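Local coordinates for protein argonaute (Marinitoga piezophila, PDB 5I4A), which uses short guide RNAs with a 5'-hydroxyl end to bind complementary target strands and cleave single-stranded DNA, at residues A[13-23]-A[49-58]. Sequence-based numbering, arbitrary orientation.
Sequences IPKKIKRLYFY and DLVWIEIPDI
Trp52 lays its CB over one face of the Tyr21 ring, 3.6 Å from Tyr21 CD2, in a CH-pi contact, while the indole leans obliquely against that ring, their planes 47° apart. On the same side of the indole, further along at its six-membered ring, Arg19 CD comes 3.5 Å from Trp52 CE3. With Trp52 CG between backbone N and carbonyl carbon (chi1 39°), the indole lies alongside both neighbours. Glu54 OE2 meets Arg19 NH1 at the guanidinium edge in a salt bridge, the carboxylate turned 54° from it; a long, flexible arginine suits this place because its methylenes pack while its end carries charge. Were Trp52 cut back to an alanine, the CB contact would stay, but the Arg19 methylenes would probably lose their indole neighbour and a gap open beside Tyr21 CE2. On the sheet's other face, with Leu20, Val51 and Ile55, Ile53 CG2 touches the Phe22 ring edge at CE1, 4.0 Å away, branched and aromatic residues filling a buried layer. Six backbone hydrogen bonds zip the antiparallel pair. Strands 16-22 and 51-56 are central in the N-terminal domain's four-stranded sheet: 74-79 flanks the first, its Glu76 salt-bridging Arg19 NE as a second carboxylate and hydrogen-bonding Tyr21 OH; 45-46 flanks the second, and helix 84-101 packs on Ile17 and Glu54.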
ATOM      1  N   ILE A  13       7.965  29.029  12.110  1.00 38.18           N
ATOM      2  CA  ILE A  13       8.332  30.074  11.153  1.00 36.96           C
ATOM      3  C   ILE A  13       7.101  30.916  10.867  1.00 32.75           C
ATOM      4  O   ILE A  13       5.968  30.489  11.126  1.00 36.01           O
ATOM      5  CB  ILE A  13       8.887  29.489   9.837  1.00 43.45           C
ATOM      6  CG1 ILE A  13       7.797  28.721   9.089  1.00 33.45           C
ATOM      7  CG2 ILE A  13      10.108  28.611  10.082  1.00 52.75           C
ATOM      8  CD1 ILE A  13       8.184  28.346   7.676  1.00 40.00           C
ATOM      9  N   PRO A  14       7.290  32.131  10.349  1.00 36.89           N
ATOM     10  CA  PRO A  14       6.133  32.931   9.928  1.00 35.35           C
ATOM     11  C   PRO A  14       5.279  32.182   8.916  1.00 39.78           C
ATOM     12  O   PRO A  14       5.791  31.570   7.977  1.00 42.98           O
ATOM     13  CB  PRO A  14       6.774  34.179   9.312  1.00 39.11           C
ATOM     14  CG  PRO A  14       8.078  34.311  10.022  1.00 43.20           C
ATOM     15  CD  PRO A  14       8.545  32.906  10.294  1.00 40.77           C
ATOM     16  N   LYS A  15       3.962  32.236   9.117  1.00 38.76           N
ATOM     17  CA  LYS A  15       3.014  31.567   8.224  1.00 45.23           C
ATOM     18  C   LYS A  15       2.752  32.430   6.989  1.00 45.28           C
ATOM     19  O   LYS A  15       1.633  32.863   6.713  1.00 42.15           O
ATOM     20  CB  LYS A  15       1.711  31.246   8.948  1.00 44.18           C
ATOM     21  CG  LYS A  15       1.819  30.235  10.084  1.00 47.70           C
ATOM     22  CD  LYS A  15       2.995  29.285   9.911  1.00 53.22           C
ATOM     23  CE  LYS A  15       3.112  28.348  11.104  1.00 56.02           C
ATOM     24  NZ  LYS A  15       4.466  27.734  11.217  1.00 52.08           N
ATOM     25  N   LYS A  16       3.822  32.672   6.236  1.00 42.66           N
ATOM     26  CA  LYS A  16       3.736  33.515   5.054  1.00 45.80           C
ATOM     27  C   LYS A  16       4.854  33.141   4.092  1.00 43.97           C
ATOM     28  O   LYS A  16       5.906  32.645   4.500  1.00 35.69           O
ATOM     29  CB  LYS A  16       3.819  35.000   5.424  1.00 39.95           C
ATOM     30  CG  LYS A  16       5.103  35.380   6.135  1.00 50.60           C
ATOM     31  CD  LYS A  16       5.159  36.865   6.450  1.00 54.22           C
ATOM     32  CE  LYS A  16       4.280  37.213   7.636  1.00 52.88           C
ATOM     33  NZ  LYS A  16       4.356  38.664   7.961  1.00 51.03           N
ATOM     34  N   ILE A  17       4.607  33.392   2.809  1.00 41.61           N
ATOM     35  CA  ILE A  17       5.559  33.120   1.741  1.00 36.28           C
ATOM     36  C   ILE A  17       5.930  34.440   1.082  1.00 34.21           C
ATOM     37  O   ILE A  17       5.059  35.278   0.822  1.00 34.09           O
ATOM     38  CB  ILE A  17       4.980  32.133   0.704  1.00 36.29           C
ATOM     39  CG1 ILE A  17       4.666  30.791   1.367  1.00 36.60           C
ATOM     40  CG2 ILE A  17       5.930  31.949  -0.472  1.00 37.75           C
ATOM     41  CD1 ILE A  17       5.819  30.215   2.160  1.00 37.89           C
ATOM     42  N   LYS A  18       7.220  34.626   0.825  1.00 30.22           N
ATOM     43  CA  LYS A  18       7.727  35.804   0.134  1.00 28.93           C
ATOM     44  C   LYS A  18       8.150  35.413  -1.275  1.00 37.06           C
ATOM     45  O   LYS A  18       8.822  34.394  -1.465  1.00 34.32           O
ATOM     46  CB  LYS A  18       8.902  36.430   0.888  1.00 34.91           C
ATOM     47  CG  LYS A  18       9.456  37.682   0.219  1.00 44.02           C
ATOM     48  CD  LYS A  18       9.908  38.723   1.232  1.00 53.13           C
ATOM     49  CE  LYS A  18      11.404  38.649   1.498  1.00 56.44           C
ATOM     50  NZ  LYS A  18      11.843  39.733   2.422  1.00 52.81           N
ATOM     51  N   ARG A  19       7.755  36.218  -2.259  1.00 25.89           N
ATOM     52  CA  ARG A  19       8.122  35.994  -3.651  1.00 29.96           C
ATOM     53  C   ARG A  19       8.983  37.154  -4.129  1.00 36.65           C
ATOM     54  O   ARG A  19       8.519  38.299  -4.181  1.00 31.62           O
ATOM     55  CB  ARG A  19       6.882  35.833  -4.533  1.00 31.38           C
ATOM     56  CG  ARG A  19       7.211  35.581  -5.998  1.00 32.81           C
ATOM     57  CD  ARG A  19       6.089  34.866  -6.739  1.00 40.84           C
ATOM     58  NE  ARG A  19       4.787  35.499  -6.561  1.00 57.71           N
ATOM     59  CZ  ARG A  19       3.695  34.860  -6.156  1.00 50.17           C
ATOM     60  NH1 ARG A  19       3.741  33.561  -5.897  1.00 38.79           N
ATOM     61  NH2 ARG A  19       2.551  35.518  -6.023  1.00 54.84           N
ATOM     62  N   LEU A  20      10.232  36.855  -4.476  1.00 31.17           N
ATOM     63  CA  LEU A  20      11.191  37.839  -4.955  1.00 27.38           C
ATOM     64  C   LEU A  20      11.367  37.696  -6.460  1.00 32.08           C
ATOM     65  O   LEU A  20      11.225  36.605  -7.013  1.00 25.56           O
ATOM     66  CB  LEU A  20      12.544  37.669  -4.258  1.00 37.33           C
ATOM     67  CG  LEU A  20      12.520  37.596  -2.731  1.00 39.77           C
ATOM     68  CD1 LEU A  20      13.921  37.376  -2.190  1.00 38.20           C
ATOM     69  CD2 LEU A  20      11.915  38.857  -2.152  1.00 42.21           C
ATOM     70  N   TYR A  21      11.689  38.808  -7.118  1.00 27.83           N
ATOM     71  CA  TYR A  21      11.802  38.852  -8.568  1.00 27.97           C
ATOM     72  C   TYR A  21      13.193  39.309  -8.985  1.00 26.99           C
ATOM     73  O   TYR A  21      13.844  40.095  -8.291  1.00 32.72           O
ATOM     74  CB  TYR A  21      10.751  39.785  -9.177  1.00 32.21           C
ATOM     75  CG  TYR A  21       9.338  39.257  -9.082  1.00 37.57           C
ATOM     76  CD1 TYR A  21       8.576  39.456  -7.939  1.00 32.93           C
ATOM     77  CD2 TYR A  21       8.766  38.561 -10.138  1.00 35.21           C
ATOM     78  CE1 TYR A  21       7.284  38.975  -7.850  1.00 30.82           C
ATOM     79  CE2 TYR A  21       7.474  38.076 -10.059  1.00 36.76           C
ATOM     80  CZ  TYR A  21       6.738  38.289  -8.913  1.00 31.80           C
ATOM     81  OH  TYR A  21       5.452  37.811  -8.827  1.00 38.44           O
ATOM     82  N   PHE A  22      13.635  38.808 -10.138  1.00 26.60           N
ATOM     83  CA  PHE A  22      14.931  39.146 -10.705  1.00 30.74           C
ATOM     84  C   PHE A  22      14.785  39.290 -12.211  1.00 27.84           C
ATOM     85  O   PHE A  22      13.939  38.638 -12.830  1.00 27.41           O
ATOM     86  CB  PHE A  22      15.987  38.075 -10.379  1.00 32.53           C
ATOM     87  CG  PHE A  22      16.147  37.813  -8.908  1.00 25.97           C
ATOM     88  CD1 PHE A  22      15.328  36.905  -8.259  1.00 27.98           C
ATOM     89  CD2 PHE A  22      17.115  38.481  -8.174  1.00 31.14           C
ATOM     90  CE1 PHE A  22      15.468  36.666  -6.906  1.00 32.16           C
ATOM     91  CE2 PHE A  22      17.262  38.245  -6.819  1.00 30.33           C
ATOM     92  CZ  PHE A  22      16.439  37.337  -6.186  1.00 37.37           C
ATOM     93  N   TYR A  23      15.613  40.150 -12.801  1.00 32.25           N
ATOM     94  CA  TYR A  23      15.602  40.342 -14.245  1.00 34.56           C
ATOM     95  C   TYR A  23      17.026  40.391 -14.776  1.00 33.16           C
ATOM     96  O   TYR A  23      17.875  41.099 -14.225  1.00 32.22           O
ATOM     97  CB  TYR A  23      14.855  41.619 -14.645  1.00 35.58           C
ATOM     98  CG  TYR A  23      14.897  41.850 -16.136  1.00 35.86           C
ATOM     99  CD1 TYR A  23      14.082  41.122 -16.989  1.00 29.83           C
ATOM    100  CD2 TYR A  23      15.771  42.774 -16.693  1.00 25.38           C
ATOM    101  CE1 TYR A  23      14.123  41.313 -18.354  1.00 35.44           C
ATOM    102  CE2 TYR A  23      15.821  42.972 -18.057  1.00 34.76           C
ATOM    103  CZ  TYR A  23      14.996  42.239 -18.884  1.00 31.78           C
ATOM    104  OH  TYR A  23      15.042  42.433 -20.242  1.00 33.39           O
ATOM    105  N   ASP A  49       9.747  37.388 -19.186  1.00 57.05           N
ATOM    106  CA  ASP A  49      10.878  38.277 -18.931  1.00 56.42           C
ATOM    107  C   ASP A  49      11.406  38.228 -17.503  1.00 47.48           C
ATOM    108  O   ASP A  49      12.594  38.501 -17.306  1.00 47.69           O
ATOM    109  CB  ASP A  49      10.510  39.731 -19.272  1.00 61.31           C
ATOM    110  CG  ASP A  49      10.344  39.961 -20.765  1.00 65.47           C
ATOM    111  OD1 ASP A  49       9.286  39.583 -21.313  1.00 62.22           O
ATOM    112  OD2 ASP A  49      11.265  40.529 -21.390  1.00 67.74           O
ATOM    113  N   LEU A  50      10.598  37.882 -16.506  1.00 47.24           N
ATOM    114  CA  LEU A  50      11.016  37.908 -15.112  1.00 41.89           C
ATOM    115  C   LEU A  50      11.231  36.498 -14.569  1.00 36.76           C
ATOM    116  O   LEU A  50      10.517  35.554 -14.924  1.00 33.60           O
ATOM    117  CB  LEU A  50       9.985  38.634 -14.244  1.00 34.95           C
ATOM    118  CG  LEU A  50       9.871  40.148 -14.440  1.00 40.67           C
ATOM    119  CD1 LEU A  50       8.708  40.701 -13.631  1.00 37.77           C
ATOM    120  CD2 LEU A  50      11.172  40.835 -14.052  1.00 35.19           C
ATOM    121  N   VAL A  51      12.223  36.374 -13.693  1.00 33.01           N
ATOM    122  CA  VAL A  51      12.505  35.146 -12.957  1.00 32.39           C
ATOM    123  C   VAL A  51      12.224  35.413 -11.486  1.00 37.35           C
ATOM    124  O   VAL A  51      12.626  36.454 -10.953  1.00 32.72           O
ATOM    125  CB  VAL A  51      13.957  34.687 -13.170  1.00 31.54           C
ATOM    126  CG1 VAL A  51      14.349  33.635 -12.142  1.00 30.92           C
ATOM    127  CG2 VAL A  51      14.141  34.154 -14.581  1.00 31.33           C
ATOM    128  N   TRP A  52      11.531  34.484 -10.828  1.00 38.24           N
ATOM    129  CA  TRP A  52      11.132  34.694  -9.445  1.00 35.64           C
ATOM    130  C   TRP A  52      11.369  33.440  -8.613  1.00 32.11           C
ATOM    131  O   TRP A  52      11.589  32.342  -9.134  1.00 31.63           O
ATOM    132  CB  TRP A  52       9.666  35.138  -9.339  1.00 33.58           C
ATOM    133  CG  TRP A  52       8.719  34.459 -10.281  1.00 40.20           C
ATOM    134  CD1 TRP A  52       8.486  34.788 -11.587  1.00 47.94           C
ATOM    135  CD2 TRP A  52       7.846  33.362  -9.984  1.00 41.07           C
ATOM    136  NE1 TRP A  52       7.535  33.953 -12.123  1.00 40.02           N
ATOM    137  CE2 TRP A  52       7.127  33.069 -11.159  1.00 42.92           C
ATOM    138  CE3 TRP A  52       7.612  32.591  -8.841  1.00 38.52           C
ATOM    139  CZ2 TRP A  52       6.185  32.045 -11.223  1.00 47.89           C
ATOM    140  CZ3 TRP A  52       6.678  31.572  -8.908  1.00 44.16           C
ATOM    141  CH2 TRP A  52       5.979  31.307 -10.090  1.00 44.44           C
ATOM    142  N   ILE A  53      11.323  33.629  -7.295  1.00 32.15           N
ATOM    143  CA  ILE A  53      11.508  32.556  -6.327  1.00 31.63           C
ATOM    144  C   ILE A  53      10.557  32.793  -5.161  1.00 33.52           C
ATOM    145  O   ILE A  53      10.393  33.927  -4.699  1.00 32.61           O
ATOM    146  CB  ILE A  53      12.973  32.465  -5.847  1.00 30.89           C
ATOM    147  CG1 ILE A  53      13.163  31.271  -4.909  1.00 32.16           C
ATOM    148  CG2 ILE A  53      13.419  33.765  -5.175  1.00 31.13           C
ATOM    149  CD1 ILE A  53      14.575  31.129  -4.386  1.00 29.60           C
ATOM    150  N   GLU A  54       9.916  31.724  -4.699  1.00 32.03           N
ATOM    151  CA  GLU A  54       9.016  31.769  -3.554  1.00 32.44           C
ATOM    152  C   GLU A  54       9.700  31.078  -2.382  1.00 41.32           C
ATOM    153  O   GLU A  54      10.060  29.899  -2.476  1.00 31.24           O
ATOM    154  CB  GLU A  54       7.680  31.108  -3.888  1.00 34.25           C
ATOM    155  CG  GLU A  54       6.856  31.901  -4.891  1.00 40.41           C
ATOM    156  CD  GLU A  54       5.881  31.044  -5.676  1.00 46.75           C
ATOM    157  OE1 GLU A  54       5.963  29.802  -5.583  1.00 44.80           O
ATOM    158  OE2 GLU A  54       5.036  31.617  -6.395  1.00 48.41           O
ATOM    159  N   ILE A  55       9.888  31.814  -1.289  1.00 32.85           N
ATOM    160  CA  ILE A  55      10.681  31.336  -0.159  1.00 31.40           C
ATOM    161  C   ILE A  55       9.892  31.553   1.125  1.00 34.09           C
ATOM    162  O   ILE A  55       8.949  32.360   1.166  1.00 32.57           O
ATOM    163  CB  ILE A  55      12.051  32.053  -0.079  1.00 32.06           C
ATOM    164  CG1 ILE A  55      11.854  33.564   0.052  1.00 31.65           C
ATOM    165  CG2 ILE A  55      12.912  31.705  -1.277  1.00 30.51           C
ATOM    166  CD1 ILE A  55      13.081  34.300   0.547  1.00 36.89           C
ATOM    167  N   PRO A  56      10.253  30.847   2.195  1.00 31.38           N
ATOM    168  CA  PRO A  56       9.704  31.187   3.510  1.00 35.11           C
ATOM    169  C   PRO A  56      10.208  32.551   3.949  1.00 38.01           C
ATOM    170  O   PRO A  56      11.245  33.037   3.492  1.00 31.68           O
ATOM    171  CB  PRO A  56      10.233  30.078   4.429  1.00 35.48           C
ATOM    172  CG  PRO A  56      10.739  29.000   3.515  1.00 39.21           C
ATOM    173  CD  PRO A  56      11.164  29.692   2.260  1.00 34.48           C
ATOM    174  N   ASP A  57       9.455  33.176   4.854  1.00 37.32           N
ATOM    175  CA  ASP A  57       9.812  34.499   5.363  1.00 43.68           C
ATOM    176  C   ASP A  57      10.905  34.382   6.427  1.00 49.05           C
ATOM    177  O   ASP A  57      10.729  34.717   7.599  1.00 51.62           O
ATOM    178  CB  ASP A  57       8.582  35.211   5.906  1.00 49.29           C
ATOM    179  CG  ASP A  57       8.862  36.655   6.270  1.00 55.81           C
ATOM    180  OD1 ASP A  57       9.818  37.231   5.708  1.00 59.38           O
ATOM    181  OD2 ASP A  57       8.130  37.214   7.114  1.00 59.68           O
ATOM    182  N   ILE A  58      12.059  33.884   5.987  1.00 40.87           N
ATOM    183  CA  ILE A  58      13.226  33.709   6.837  1.00 42.74           C
ATOM    184  C   ILE A  58      14.442  34.237   6.090  1.00 48.81           C
ATOM    185  O   ILE A  58      14.374  34.570   4.906  1.00 47.83           O
ATOM    186  CB  ILE A  58      13.431  32.236   7.257  1.00 44.83           C
ATOM    187  CG1 ILE A  58      13.228  31.293   6.067  1.00 48.05           C
ATOM    188  CG2 ILE A  58      12.483  31.873   8.392  1.00 48.26           C
ATOM    189  CD1 ILE A  58      14.479  31.023   5.248  1.00 48.06           C
TER
HETATM  190  O   HOH W   1       7.539  31.703   6.103  1.00 44.56           O
HETATM  191  O   HOH W   2      10.062  39.830   4.357  1.00 51.08           O